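Local structure of muconate cycloisomerase (Azorhizobium caulinodans, 3MY9) at residues 6-11 against 40-45. The protein belongs to the mandelate racemase/muconate lactonizing enzyme family of the enolase superfamily, with an N-terminal capping domain, a barrel domain and bound magnesium ions. Residues are numbered along the deposited sequence; the frame is centred on the assembly and turned at random.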
# COMPACT_ATOMS: atom_id res chain seq x y z
N SER A 6 11.45 43.00 -28.69
CA SER A 6 10.32 43.84 -29.02
C SER A 6 9.09 43.50 -28.20
O SER A 6 8.98 42.40 -27.63
CB SER A 6 9.98 43.74 -30.52
OG SER A 6 9.00 44.70 -30.88
N VAL A 7 8.17 44.45 -28.14
CA VAL A 7 6.96 44.31 -27.34
C VAL A 7 5.72 44.26 -28.21
O VAL A 7 5.73 44.74 -29.34
CB VAL A 7 6.84 45.48 -26.35
CG1 VAL A 7 7.90 45.35 -25.26
CG2 VAL A 7 6.94 46.82 -27.08
N VAL A 8 4.66 43.66 -27.68
CA VAL A 8 3.35 43.72 -28.31
C VAL A 8 2.85 45.16 -28.29
O VAL A 8 2.92 45.85 -27.26
CB VAL A 8 2.33 42.85 -27.58
CG1 VAL A 8 0.93 43.16 -28.08
CG2 VAL A 8 2.66 41.35 -27.74
N GLU A 9 2.33 45.61 -29.44
CA GLU A 9 1.83 46.98 -29.60
C GLU A 9 0.31 47.06 -29.74
O GLU A 9 -0.30 48.01 -29.23
CB GLU A 9 2.51 47.65 -30.80
CG GLU A 9 2.41 49.18 -30.79
CD GLU A 9 3.14 49.80 -31.96
OE1 GLU A 9 3.32 49.09 -32.98
OE2 GLU A 9 3.53 50.98 -31.88
N ARG A 10 -0.31 46.10 -30.43
CA ARG A 10 -1.77 46.04 -30.50
C ARG A 10 -2.28 44.66 -30.87
O ARG A 10 -1.55 43.86 -31.45
CB ARG A 10 -2.32 47.04 -31.51
CG ARG A 10 -1.86 46.81 -32.95
CD ARG A 10 -2.56 47.77 -33.90
NE ARG A 10 -1.99 47.73 -35.24
CZ ARG A 10 -0.85 48.32 -35.61
NH1 ARG A 10 -0.11 49.00 -34.75
NH2 ARG A 10 -0.44 48.21 -36.88
N ILE A 11 -3.54 44.41 -30.55
CA ILE A 11 -4.21 43.21 -31.02
C ILE A 11 -5.52 43.55 -31.72
O ILE A 11 -6.07 44.65 -31.55
CB ILE A 11 -4.47 42.20 -29.87
CG1 ILE A 11 -5.48 42.75 -28.85
CG2 ILE A 11 -3.16 41.82 -29.19
CD1 ILE A 11 -5.79 41.78 -27.74
N LEU A 40 -7.04 35.68 -33.28
CA LEU A 40 -6.35 36.79 -32.63
C LEU A 40 -5.17 37.16 -33.50
O LEU A 40 -4.39 36.31 -33.90
CB LEU A 40 -5.84 36.34 -31.25
CG LEU A 40 -4.87 37.25 -30.49
CD1 LEU A 40 -5.61 38.39 -29.80
CD2 LEU A 40 -4.07 36.43 -29.46
N GLU A 41 -5.05 38.45 -33.80
CA GLU A 41 -3.90 38.95 -34.54
C GLU A 41 -3.11 39.84 -33.60
O GLU A 41 -3.64 40.83 -33.10
CB GLU A 41 -4.35 39.75 -35.77
CG GLU A 41 -3.19 40.25 -36.65
CD GLU A 41 -3.54 41.48 -37.48
OE1 GLU A 41 -4.23 42.38 -36.96
OE2 GLU A 41 -3.11 41.56 -38.65
N VAL A 42 -1.85 39.51 -33.39
CA VAL A 42 -0.99 40.34 -32.56
C VAL A 42 0.06 41.01 -33.42
O VAL A 42 0.56 40.42 -34.37
CB VAL A 42 -0.34 39.52 -31.44
CG1 VAL A 42 0.43 40.45 -30.50
CG2 VAL A 42 -1.40 38.76 -30.69
N THR A 43 0.36 42.27 -33.10
CA THR A 43 1.30 43.07 -33.88
C THR A 43 2.35 43.71 -32.98
O THR A 43 2.00 44.39 -32.02
CB THR A 43 0.55 44.16 -34.67
OG1 THR A 43 -0.60 43.60 -35.32
CG2 THR A 43 1.49 44.81 -35.69
N SER A 44 3.62 43.49 -33.28
CA SER A 44 4.71 44.03 -32.46
C SER A 44 5.00 45.49 -32.75
O SER A 44 4.57 46.03 -33.78
CB SER A 44 6.00 43.25 -32.70
OG SER A 44 6.52 43.59 -33.98
N ALA A 45 5.77 46.12 -31.86
CA ALA A 45 6.22 47.51 -32.02
C ALA A 45 7.15 47.70 -33.22
O ALA A 45 7.31 48.83 -33.69
CB ALA A 45 6.92 48.00 -30.74
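Ile-11 and Val-42 form a non-hydrogen-bonded antiparallel pair, and their side chains lie next to each other, pointing the same way. The CG2 methyls meet, with Ile-11 CG2 3.8 Å from Val-42 CG2. The other methyl of Val-42, CG1, reaches Val-8 and sits 3.7 Å from Val-8 CG2. The two valine side chains cross at about a right angle. Ile-11 CG1 lies between the backbone N and the carbonyl carbon (chi1 66°), and the chain then runs on extended to CD1. That methyl is 4.0 Å from Leu-40 CD1. Helices 64-79 and 102-120 cover this apolar face.

Arg-10 and Thr-43 project from the other face. The methyl Thr-43 CG2 lies over one face of the guanidinium, toward its rim, 4.1 Å from Arg-10 NH2. The CB of Glu-9 is directed toward segment 40-45, and CG lies anti to the backbone N (chi1 -161°). Its OE1 lies against Ala-45 CA and makes a long salt bridge to Arg-10 NH1, at 3.9 Å. Glu-41, on strand 35-44, makes its salt bridge with Arg-12.

Glu-9 and Arg-10 both face Thr-43, which makes a classic beta bulge. Thr-43 O accepts two bonds in its carbonyl plane, from Glu-9 N at 2.9 Å and from Arg-10 N at 3.3 Å. Thr-43 N donates back to Arg-10 O. Beyond the bulge, Ala-45 N bonds to Val-7 O at 2.9 Å. Ser-44 OG is hydrogen-bonded to Ile-48 N, in the turn that leads into strand 49-54.

The bulge lets two consecutive residues share one acceptor while the backbones stay bonded on both sides of it. The chemistry is divided: branched aliphatic groups pack under the helices, and the charged ends of Glu-9 and Arg-10 remain exposed, where solvent probably weakens their long ion pair.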